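Local coordinates for inositol-1,4,5-trisphosphate 5-phosphatase 1 (Schizosaccharomyces pombe, PDB 1I9Z), which removes the 5-phosphate from soluble and lipid inositol phosphates, including phosphatidylinositol 4,5-bisphosphate, through the catalytic domain described here, at residues A[3-8]-A[327-332]; A[32-37]-A[63-68]; A[260-265]-A[303-308]. One frame throughout, in Å; residues are numbered along the deposited sequence.

Contact 1 of 3, residues A[3-8]-A[327-332]; sequences PIHEYV and ILFEEL
Three side chains leave their helices with the first torsion anti to the backbone N: Phe329 (chi1 -177°) extends from helix 322-343, and His5, through its CG, and Val8, through its CG1, extend from helix 3-14 to meet it. The Phe329 ring is touched by both. CG1 of Val8 sits over one face, displaced toward the rim, in a CH-pi contact 3.7 Å from the ring centroid, and lies close to Phe329 CD1. The tip of the ring, Phe329 CZ, lies over one face of the His5 imidazole, 3.1 Å from His5 NE2. The two ring planes are inclined by 56°, an oblique aromatic pair. This is a helix pair made from the two ends of the chain, the short segments running 129° apart in direction with their axes 9.9 Å apart at closest approach. Such spacing leaves the touching to side chains, and no hydrogen bond crosses between the segments. One turn beyond Phe329, Leu332 points at the opposing helix, and its CB meets Val8 CG1 at 3.7 Å. Val8 is buried, also touching Tyr333, whereas the His5 ring lies at the exposed border. Tyr7 meets Arg336 in a cation-pi contact farther along helix 322-343.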
loop_
_atom_site.group_PDB
_atom_site.type_symbol
_atom_site.label_atom_id
_atom_site.label_comp_id
_atom_site.label_asym_id
_atom_site.label_seq_id
_atom_site.Cartn_x
_atom_site.Cartn_y
_atom_site.Cartn_z
ATOM N N PRO A 3 -37.662 7.201 10.515
ATOM C CA PRO A 3 -37.438 8.639 10.337
ATOM C C PRO A 3 -36.748 9.317 11.510
ATOM O O PRO A 3 -35.898 10.185 11.308
ATOM C CB PRO A 3 -38.853 9.185 10.114
ATOM C CG PRO A 3 -39.543 8.052 9.429
ATOM C CD PRO A 3 -39.075 6.860 10.244
ATOM N N ILE A 4 -37.125 8.938 12.730
ATOM C CA ILE A 4 -36.530 9.529 13.931
ATOM C C ILE A 4 -35.052 9.164 14.025
ATOM O O ILE A 4 -34.217 9.997 14.380
ATOM C CB ILE A 4 -37.222 9.031 15.237
ATOM C CG1 ILE A 4 -38.737 9.262 15.175
ATOM C CG2 ILE A 4 -36.629 9.764 16.440
ATOM C CD1 ILE A 4 -39.552 8.086 15.764
ATOM N N HIS A 5 -34.736 7.909 13.708
ATOM C CA HIS A 5 -33.352 7.415 13.750
ATOM C C HIS A 5 -32.508 8.202 12.746
ATOM O O HIS A 5 -31.402 8.655 13.055
ATOM C CB HIS A 5 -33.305 5.915 13.403
ATOM C CG HIS A 5 -31.995 5.261 13.722
ATOM N ND1 HIS A 5 -30.815 5.618 13.108
ATOM C CD2 HIS A 5 -31.675 4.312 14.635
ATOM C CE1 HIS A 5 -29.822 4.922 13.632
ATOM N NE2 HIS A 5 -30.317 4.125 14.559
ATOM N N GLU A 6 -33.047 8.367 11.544
ATOM C CA GLU A 6 -32.369 9.113 10.487
ATOM C C GLU A 6 -32.096 10.545 10.957
ATOM O O GLU A 6 -30.997 11.073 10.779
ATOM C CB GLU A 6 -33.249 9.104 9.239
ATOM C CG GLU A 6 -32.728 9.884 8.078
ATOM C CD GLU A 6 -33.640 9.719 6.882
ATOM O OE1 GLU A 6 -33.296 8.952 5.958
ATOM O OE2 GLU A 6 -34.725 10.340 6.878
ATOM N N TYR A 7 -33.110 11.165 11.559
ATOM C CA TYR A 7 -32.995 12.524 12.083
ATOM C C TYR A 7 -31.835 12.594 13.073
ATOM O O TYR A 7 -30.979 13.477 12.993
ATOM C CB TYR A 7 -34.313 12.921 12.780
ATOM C CG TYR A 7 -34.186 14.080 13.753
ATOM C CD1 TYR A 7 -34.278 15.404 13.316
ATOM C CD2 TYR A 7 -33.915 13.852 15.104
ATOM C CE1 TYR A 7 -34.098 16.475 14.202
ATOM C CE2 TYR A 7 -33.730 14.912 15.995
ATOM C CZ TYR A 7 -33.821 16.219 15.535
ATOM O OH TYR A 7 -33.600 17.258 16.410
ATOM N N VAL A 8 -31.806 11.645 14.003
ATOM C CA VAL A 8 -30.760 11.615 15.015
ATOM C C VAL A 8 -29.355 11.517 14.404
ATOM O O VAL A 8 -28.471 12.284 14.764
ATOM C CB VAL A 8 -31.003 10.457 16.040
ATOM C CG1 VAL A 8 -29.951 10.501 17.145
ATOM C CG2 VAL A 8 -32.401 10.578 16.655
ATOM N N ILE A 327 -25.244 7.429 24.228
ATOM C CA ILE A 327 -26.040 8.237 25.137
ATOM C C ILE A 327 -26.641 9.436 24.393
ATOM O O ILE A 327 -27.852 9.661 24.452
ATOM C CB ILE A 327 -25.167 8.681 26.322
ATOM C CG1 ILE A 327 -24.868 7.448 27.196
ATOM C CG2 ILE A 327 -25.839 9.792 27.092
ATOM C CD1 ILE A 327 -23.720 7.618 28.192
ATOM N N LEU A 328 -25.810 10.204 23.689
ATOM C CA LEU A 328 -26.336 11.332 22.941
ATOM C C LEU A 328 -27.393 10.827 21.991
ATOM O O LEU A 328 -28.464 11.406 21.907
ATOM C CB LEU A 328 -25.257 12.033 22.128
ATOM C CG LEU A 328 -24.353 13.004 22.881
ATOM C CD1 LEU A 328 -23.452 13.726 21.891
ATOM C CD2 LEU A 328 -25.209 14.025 23.625
ATOM N N PHE A 329 -27.105 9.740 21.280
ATOM C CA PHE A 329 -28.068 9.207 20.333
ATOM C C PHE A 329 -29.428 8.962 20.972
ATOM O O PHE A 329 -30.443 9.485 20.497
ATOM C CB PHE A 329 -27.589 7.900 19.724
ATOM C CG PHE A 329 -28.518 7.351 18.678
ATOM C CD1 PHE A 329 -28.288 7.600 17.334
ATOM C CD2 PHE A 329 -29.637 6.597 19.042
ATOM C CE1 PHE A 329 -29.150 7.103 16.367
ATOM C CE2 PHE A 329 -30.501 6.100 18.088
ATOM C CZ PHE A 329 -30.263 6.350 16.749
ATOM N N GLU A 330 -29.451 8.161 22.039
ATOM C CA GLU A 330 -30.708 7.849 22.718
ATOM C C GLU A 330 -31.415 9.132 23.217
ATOM O O GLU A 330 -32.632 9.277 23.083
ATOM C CB GLU A 330 -30.460 6.876 23.880
ATOM C CG GLU A 330 -29.893 5.505 23.482
ATOM C CD GLU A 330 -30.738 4.767 22.441
ATOM O OE1 GLU A 330 -31.983 4.959 22.424
ATOM O OE2 GLU A 330 -30.159 3.979 21.650
ATOM N N GLU A 331 -30.649 10.059 23.781
ATOM C CA GLU A 331 -31.200 11.314 24.271
ATOM C C GLU A 331 -31.862 12.072 23.116
ATOM O O GLU A 331 -33.036 12.414 23.191
ATOM C CB GLU A 331 -30.077 12.130 24.899
ATOM C CG GLU A 331 -30.271 13.623 24.909
ATOM C CD GLU A 331 -29.059 14.324 25.490
ATOM O OE1 GLU A 331 -28.743 15.448 25.032
ATOM O OE2 GLU A 331 -28.425 13.743 26.406
ATOM N N LEU A 332 -31.114 12.323 22.045
ATOM C CA LEU A 332 -31.653 13.017 20.879
ATOM C C LEU A 332 -32.879 12.297 20.341
ATOM O O LEU A 332 -33.856 12.930 19.959
ATOM C CB LEU A 332 -30.611 13.091 19.761
ATOM C CG LEU A 332 -29.504 14.150 19.754
ATOM C CD1 LEU A 332 -30.077 15.497 19.314
ATOM C CD2 LEU A 332 -28.858 14.243 21.122
#

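Contact 2 of 3, residues A[32-37]-A[63-68]; sequences YNLNGC and QEIVQL. With CA (calcium ion), chain B.
The closely packed side of this contact is mostly backbone: strand 20-33 runs parallel to strand 57-63 as both end, and Gln63 N donates to Tyr32 O at 2.9 Å while Leu34 N donates to Gln63 O at 2.8 Å. Beyond the strands, a type I' turn from Leu34 to Cys37 lays Gly36 CA 3.3 Å from Gln67 N, where a side chain on Gly36 would clash. Leu34 CD1 rests on Ile65 CG1. Two separate borders are watery. At the turn's outer edge, one water bridges Gly36 O to Ile65 O and another links Ile65 O to Cys37 O. At the far end, the strand ends and following loops form the metal site of the DNase I-like phosphatase domain, which holds calcium here, Mg(2+) being the enzyme's cofactor. Glu64 OE2 binds the ion at 2.8 Å, and four waters also bind it. Asn33, CG anti to the backbone N, donates from ND2 to Glu64 OE2 at 3.2 Å, the oxygen in the amide plane but met from above the carboxylate plane, and also to Asp207 OD2. Asn33 OD1 closes an Asx turn onto Asn35 N and accepts from a calcium-bound water. Leu68 N meets Glu64 OE1 almost straight, at 176°. Both carboxylate oxygens are gripped, so Glu64 is probably held ionised and fixed in rotation, with Asn33 steering metal ligand and bound water from the second shell.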
loop_
_atom_site.group_PDB
_atom_site.type_symbol
_atom_site.label_atom_id
_atom_site.label_comp_id
_atom_site.label_asym_id
_atom_site.label_seq_id
_atom_site.Cartn_x
_atom_site.Cartn_y
_atom_site.Cartn_z
ATOM N N TYR A 32 10.036 -3.258 -3.061
ATOM C CA TYR A 32 11.275 -3.652 -3.706
ATOM C C TYR A 32 11.260 -5.048 -4.298
ATOM O O TYR A 32 11.053 -6.020 -3.567
ATOM C CB TYR A 32 12.419 -3.538 -2.671
ATOM C CG TYR A 32 13.853 -3.449 -3.194
ATOM C CD1 TYR A 32 14.174 -3.432 -4.560
ATOM C CD2 TYR A 32 14.915 -3.300 -2.274
ATOM C CE1 TYR A 32 15.548 -3.287 -4.988
ATOM C CE2 TYR A 32 16.222 -3.156 -2.688
ATOM C CZ TYR A 32 16.533 -3.157 -4.031
ATOM O OH TYR A 32 17.869 -3.068 -4.436
ATOM N N ASN A 33 11.372 -5.164 -5.624
ATOM C CA ASN A 33 11.515 -6.470 -6.264
ATOM C C ASN A 33 13.046 -6.689 -6.184
ATOM O O ASN A 33 13.843 -6.022 -6.862
ATOM C CB ASN A 33 11.143 -6.455 -7.772
ATOM C CG ASN A 33 11.353 -7.787 -8.385
ATOM O OD1 ASN A 33 12.406 -8.408 -8.172
ATOM N ND2 ASN A 33 10.381 -8.268 -9.196
ATOM N N LEU A 34 13.423 -7.639 -5.333
ATOM C CA LEU A 34 14.837 -7.975 -5.017
ATOM C C LEU A 34 15.641 -8.788 -5.982
ATOM O O LEU A 34 16.882 -8.853 -5.847
ATOM C CB LEU A 34 14.827 -8.788 -3.704
ATOM C CG LEU A 34 14.171 -8.016 -2.586
ATOM C CD1 LEU A 34 13.874 -9.090 -1.452
ATOM C CD2 LEU A 34 15.131 -6.919 -2.024
ATOM N N ASN A 35 14.969 -9.457 -6.933
ATOM C CA ASN A 35 15.675 -10.329 -7.852
ATOM C C ASN A 35 16.503 -11.378 -7.059
ATOM O O ASN A 35 17.616 -11.775 -7.503
ATOM C CB ASN A 35 16.590 -9.528 -8.772
ATOM C CG ASN A 35 17.077 -10.325 -9.954
ATOM O OD1 ASN A 35 16.364 -11.161 -10.530
ATOM N ND2 ASN A 35 18.349 -10.082 -10.321
ATOM N N GLY A 36 15.990 -11.747 -5.879
ATOM C CA GLY A 36 16.638 -12.765 -5.053
ATOM C C GLY A 36 17.910 -12.312 -4.357
ATOM O O GLY A 36 18.625 -13.161 -3.827
ATOM N N CYS A 37 18.182 -11.011 -4.331
ATOM C CA CYS A 37 19.418 -10.526 -3.668
ATOM C C CYS A 37 19.389 -10.744 -2.177
ATOM O O CYS A 37 18.332 -10.821 -1.557
ATOM C CB CYS A 37 19.671 -9.026 -3.945
ATOM S SG CYS A 37 18.554 -7.857 -3.086
ATOM N N GLN A 63 9.274 -8.322 -3.397
ATOM C CA GLN A 63 9.000 -9.347 -4.400
ATOM C C GLN A 63 10.327 -10.069 -4.693
ATOM O O GLN A 63 11.425 -9.493 -4.544
ATOM C CB GLN A 63 8.392 -8.806 -5.675
ATOM C CG GLN A 63 7.084 -7.960 -5.353
ATOM C CD GLN A 63 7.448 -6.551 -4.935
ATOM O OE1 GLN A 63 8.392 -5.971 -5.491
ATOM N NE2 GLN A 63 6.682 -5.972 -4.006
ATOM N N GLU A 64 10.218 -11.312 -5.139
ATOM C CA GLU A 64 11.391 -12.149 -5.436
ATOM C C GLU A 64 12.405 -12.289 -4.296
ATOM O O GLU A 64 13.637 -12.135 -4.512
ATOM C CB GLU A 64 12.117 -11.721 -6.733
ATOM C CG GLU A 64 11.131 -11.710 -7.910
ATOM C CD GLU A 64 11.813 -11.681 -9.243
ATOM O OE1 GLU A 64 12.905 -12.297 -9.366
ATOM O OE2 GLU A 64 11.234 -11.152 -10.200
ATOM N N ILE A 65 11.925 -12.583 -3.101
ATOM C CA ILE A 65 12.857 -12.832 -1.967
ATOM C C ILE A 65 13.767 -13.985 -2.446
ATOM O O ILE A 65 14.967 -14.076 -2.107
ATOM C CB ILE A 65 12.083 -13.177 -0.679
ATOM C CG1 ILE A 65 11.537 -11.861 -0.101
ATOM C CG2 ILE A 65 13.070 -13.948 0.384
ATOM C CD1 ILE A 65 10.681 -12.019 1.093
ATOM N N VAL A 66 13.195 -14.835 -3.289
ATOM C CA VAL A 66 13.962 -15.869 -3.973
ATOM C C VAL A 66 13.771 -15.496 -5.465
ATOM O O VAL A 66 12.647 -15.279 -5.929
ATOM C CB VAL A 66 13.420 -17.273 -3.731
ATOM C CG1 VAL A 66 14.267 -18.281 -4.555
ATOM C CG2 VAL A 66 13.531 -17.598 -2.261
ATOM N N GLN A 67 14.876 -15.362 -6.178
ATOM C CA GLN A 67 14.846 -15.003 -7.597
ATOM C C GLN A 67 14.008 -15.996 -8.405
ATOM O O GLN A 67 14.160 -17.205 -8.278
ATOM C CB GLN A 67 16.285 -14.949 -8.144
ATOM C CG GLN A 67 16.387 -14.992 -9.644
ATOM C CD GLN A 67 17.681 -14.419 -10.193
ATOM O OE1 GLN A 67 18.768 -14.815 -9.791
ATOM N NE2 GLN A 67 17.565 -13.489 -11.132
ATOM N N LEU A 68 13.131 -15.484 -9.257
ATOM C CA LEU A 68 12.294 -16.356 -10.080
ATOM C C LEU A 68 13.029 -16.867 -11.354
ATOM O O LEU A 68 13.741 -16.106 -12.041
ATOM C CB LEU A 68 11.003 -15.613 -10.462
ATOM C CG LEU A 68 10.153 -15.184 -9.259
ATOM C CD1 LEU A 68 8.929 -14.418 -9.796
ATOM C CD2 LEU A 68 9.697 -16.398 -8.439
HETATM CA CA CA B . 13.504 -10.924 -11.881
HETATM O O HOH W 1 13.644 -9.094 -10.550
HETATM O O HOH W 2 19.728 -11.436 -12.569
HETATM O O HOH W 3 17.328 -15.296 -2.375
HETATM O O HOH W 4 16.446 -12.321 -0.584
HETATM O O HOH W 5 14.244 -13.527 -12.626
HETATM O O HOH W 6 11.545 -11.647 -12.691
HETATM O O HOH W 7 14.485 -10.191 -13.719
#

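Contact 3 of 3, residues A[260-265]-A[303-308]; sequences TYKFDI and YSDHRP. With 2IP (D-myo-inositol-1,4-bisphosphate), chain C.
Two loops lie alongside each other, clasped by Arg307 N donating to Thr260 O at 2.8 Å and by Phe263 N donating along a lone pair of Asp305 O at 2.9 Å. Away from the ligand, the Arg307 guanidinium lies flat on the Phe263 ring, planes 23° apart, with Arg307 CZ 3.9 Å from the ring centroid: a cation-pi stack. Arg307 NH2 sits over the ring centre and donates to Thr267 O, while NH1 donates to a water lying within hydrogen-bonding distance of Asp264 O and Ser304 O; together these probably fix the group's rotation. Toward the ligand, Tyr261 CD1 lies over one face of the His306 imidazole, 3.3 Å from His306 NE2, with the planes at 46°. His306 ND1 is held by Asp283. These loops form part of the active-site wall of the DNase I-like phosphatase fold, and Tyr261, Lys262 and Asp305 line the inositol 1,4-bisphosphate pocket. With CG anti to the backbone N (chi1 171°), Tyr261 extends to the ligand, where its OH and O5 of the inositol share a hydrogen bond of 2.5 Å. Tyr261 OH is also pressed very tightly against the 4-phosphate, 2.4 Å from O41. An alanine at Tyr261 would remove this hydroxyl and the ring against His306, and would probably loosen the hold on the inositol and the packing of the imidazole. Lys262 bends at three torsions, so that NZ stands 3.5 Å from Asp305 OD2 in a salt bridge whose hydrogen bond is weak, and equally far from O42 of the 4-phosphate, again a weak bond. Between the two, the lysine is likely to stay charged. Ser304 OG accepts from His306 N in an ST turn and is also hydrogen-bonded to Asn33 O.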
loop_
_atom_site.group_PDB
_atom_site.type_symbol
_atom_site.label_atom_id
_atom_site.label_comp_id
_atom_site.label_asym_id
_atom_site.label_seq_id
_atom_site.Cartn_x
_atom_site.Cartn_y
_atom_site.Cartn_z
ATOM N N THR A 260 11.728 1.995 -13.346
ATOM C CA THR A 260 12.504 1.333 -12.336
ATOM C C THR A 260 13.003 -0.035 -12.742
ATOM O O THR A 260 13.651 -0.705 -11.945
ATOM C CB THR A 260 11.644 1.128 -11.089
ATOM O OG1 THR A 260 10.387 0.461 -11.477
ATOM C CG2 THR A 260 11.289 2.502 -10.458
ATOM N N TYR A 261 12.681 -0.423 -13.970
ATOM C CA TYR A 261 12.996 -1.687 -14.489
ATOM C C TYR A 261 13.419 -1.517 -15.919
ATOM O O TYR A 261 12.926 -0.670 -16.683
ATOM C CB TYR A 261 11.764 -2.628 -14.472
ATOM C CG TYR A 261 11.932 -3.938 -15.196
ATOM C CD1 TYR A 261 12.517 -5.037 -14.549
ATOM C CD2 TYR A 261 11.416 -4.123 -16.508
ATOM C CE1 TYR A 261 12.568 -6.319 -15.167
ATOM C CE2 TYR A 261 11.493 -5.404 -17.137
ATOM C CZ TYR A 261 12.057 -6.478 -16.455
ATOM O OH TYR A 261 12.125 -7.750 -17.025
ATOM N N LYS A 262 14.332 -2.465 -15.884
ATOM C CA LYS A 262 15.348 -3.371 -16.211
ATOM C C LYS A 262 16.747 -2.865 -16.230
ATOM O O LYS A 262 17.203 -2.524 -17.235
ATOM C CB LYS A 262 14.975 -4.205 -17.378
ATOM C CG LYS A 262 15.996 -5.092 -17.573
ATOM C CD LYS A 262 16.052 -5.990 -16.448
ATOM C CE LYS A 262 15.765 -7.326 -17.154
ATOM N NZ LYS A 262 16.784 -8.333 -16.633
ATOM N N PHE A 263 17.421 -2.868 -15.068
ATOM C CA PHE A 263 18.765 -2.326 -15.030
ATOM C C PHE A 263 19.775 -3.468 -14.925
ATOM O O PHE A 263 19.484 -4.527 -14.273
ATOM C CB PHE A 263 18.981 -1.456 -13.739
ATOM C CG PHE A 263 18.303 -0.137 -13.748
ATOM C CD1 PHE A 263 17.053 0.045 -13.112
ATOM C CD2 PHE A 263 18.859 0.935 -14.429
ATOM C CE1 PHE A 263 16.394 1.302 -13.156
ATOM C CE2 PHE A 263 18.203 2.162 -14.473
ATOM C CZ PHE A 263 16.993 2.356 -13.844
ATOM N N ASP A 264 20.983 -3.228 -15.465
ATOM C CA ASP A 264 22.111 -4.172 -15.246
ATOM C C ASP A 264 22.350 -4.011 -13.735
ATOM O O ASP A 264 22.273 -2.904 -13.185
ATOM C CB ASP A 264 23.375 -3.711 -15.996
ATOM C CG ASP A 264 23.293 -3.986 -17.507
ATOM O OD1 ASP A 264 22.312 -4.634 -17.964
ATOM O OD2 ASP A 264 24.244 -3.556 -18.200
ATOM N N ILE A 265 22.631 -5.116 -13.050
ATOM C CA ILE A 265 22.789 -5.074 -11.615
ATOM C C ILE A 265 24.065 -4.274 -11.248
ATOM O O ILE A 265 25.118 -4.488 -11.879
ATOM C CB ILE A 265 22.939 -6.488 -11.109
ATOM C CG1 ILE A 265 21.627 -7.272 -11.425
ATOM C CG2 ILE A 265 23.086 -6.449 -9.519
ATOM C CD1 ILE A 265 21.801 -8.726 -11.435
ATOM N N TYR A 303 21.179 -3.300 -5.834
ATOM C CA TYR A 303 21.329 -4.723 -5.586
ATOM C C TYR A 303 20.548 -5.596 -6.520
ATOM O O TYR A 303 20.831 -6.784 -6.626
ATOM C CB TYR A 303 20.865 -5.078 -4.166
ATOM C CG TYR A 303 21.437 -4.170 -3.126
ATOM C CD1 TYR A 303 20.636 -3.617 -2.138
ATOM C CD2 TYR A 303 22.818 -3.873 -3.113
ATOM C CE1 TYR A 303 21.180 -2.744 -1.141
ATOM C CE2 TYR A 303 23.356 -3.060 -2.121
ATOM C CZ TYR A 303 22.542 -2.496 -1.146
ATOM O OH TYR A 303 23.070 -1.668 -0.139
ATOM N N SER A 304 19.566 -4.992 -7.182
ATOM C CA SER A 304 18.628 -5.745 -8.028
ATOM C C SER A 304 18.540 -5.161 -9.448
ATOM O O SER A 304 19.199 -4.146 -9.745
ATOM C CB SER A 304 17.222 -5.676 -7.335
ATOM O OG SER A 304 16.195 -6.261 -8.166
ATOM N N ASP A 305 17.784 -5.837 -10.327
ATOM C CA ASP A 305 17.578 -5.276 -11.662
ATOM C C ASP A 305 16.380 -4.297 -11.597
ATOM O O ASP A 305 16.042 -3.650 -12.582
ATOM C CB ASP A 305 17.372 -6.372 -12.711
ATOM C CG ASP A 305 16.286 -7.362 -12.335
ATOM O OD1 ASP A 305 15.670 -7.344 -11.234
ATOM O OD2 ASP A 305 16.058 -8.181 -13.231
ATOM N N HIS A 306 15.746 -4.160 -10.437
ATOM C CA HIS A 306 14.725 -3.112 -10.244
ATOM C C HIS A 306 15.229 -2.104 -9.224
ATOM O O HIS A 306 16.023 -2.449 -8.330
ATOM C CB HIS A 306 13.428 -3.622 -9.593
ATOM C CG HIS A 306 12.638 -4.540 -10.455
ATOM N ND1 HIS A 306 11.323 -4.289 -10.809
ATOM C CD2 HIS A 306 12.943 -5.754 -10.959
ATOM C CE1 HIS A 306 10.852 -5.328 -11.488
ATOM N NE2 HIS A 306 11.819 -6.234 -11.592
ATOM N N ARG A 307 14.779 -0.856 -9.334
ATOM C CA ARG A 307 15.024 0.113 -8.230
ATOM C C ARG A 307 13.870 0.015 -7.285
ATOM O O ARG A 307 12.742 -0.287 -7.716
ATOM C CB ARG A 307 15.008 1.567 -8.695
ATOM C CG ARG A 307 16.141 1.878 -9.657
ATOM C CD ARG A 307 17.481 2.285 -8.810
ATOM N NE ARG A 307 18.487 2.517 -9.827
ATOM C CZ ARG A 307 19.300 1.610 -10.343
ATOM N NH1 ARG A 307 19.355 0.334 -9.910
ATOM N NH2 ARG A 307 19.947 1.926 -11.484
ATOM N N PRO A 308 14.110 0.219 -5.975
ATOM C CA PRO A 308 13.069 0.192 -4.963
ATOM C C PRO A 308 12.331 1.539 -5.063
ATOM O O PRO A 308 12.880 2.529 -5.644
ATOM C CB PRO A 308 13.845 0.055 -3.607
ATOM C CG PRO A 308 15.203 0.630 -3.911
ATOM C CD PRO A 308 15.458 0.507 -5.421
HETATM C C1 2IP C . 9.200 -11.668 -20.730
HETATM C C2 2IP C . 9.693 -12.774 -19.761
HETATM C C3 2IP C . 11.033 -12.376 -19.055
HETATM C C4 2IP C . 10.972 -11.006 -18.330
HETATM C C5 2IP C . 10.609 -9.943 -19.392
HETATM C C6 2IP C . 9.240 -10.234 -20.075
HETATM O O1 2IP C . 8.958 -11.728 -22.110
HETATM O O2 2IP C . 8.766 -13.039 -18.743
HETATM O O3 2IP C . 11.375 -13.327 -18.090
HETATM O O4 2IP C . 12.281 -10.722 -17.737
HETATM O O5 2IP C . 10.541 -8.648 -18.795
HETATM O O6 2IP C . 9.146 -9.166 -21.009
HETATM P P4 2IP C . 12.545 -10.626 -16.188
HETATM O O41 2IP C . 11.487 -9.610 -15.618
HETATM O O42 2IP C . 13.904 -10.144 -15.944
HETATM O O43 2IP C . 12.341 -12.080 -15.728
HETATM P P1 2IP C . 7.703 -11.744 -22.939
HETATM O O11 2IP C . 7.927 -12.952 -23.865
HETATM O O12 2IP C . 6.357 -11.872 -22.268
HETATM O O13 2IP C . 7.819 -10.495 -23.819
HETATM O O HOH W 8 20.969 -2.007 -10.555
#

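Contact 1 is a surface pairing of the terminal helices, its centre about 55 and 58 Å from the centres of contacts 2 and 3 and across the middle of the chain from both. It is apolar and aromatic, without a hydrogen bond between its segments. Contacts 2 and 3 are buried neighbours, centres about 11 Å apart, at the metal and ligand end of the phosphatase domain, where polar and charged groups dominate. They meet at Asn33 O and Ser304 OG, a probable hydrogen bond of 2.7 Å, and Asn35 packs on Asp305. Contact 2 supplies a calcium ligand, contact 3 residues around the inositol phosphate. Strand 20-33, which follows helix 3-14, carries the chain from contact 1 to contact 2.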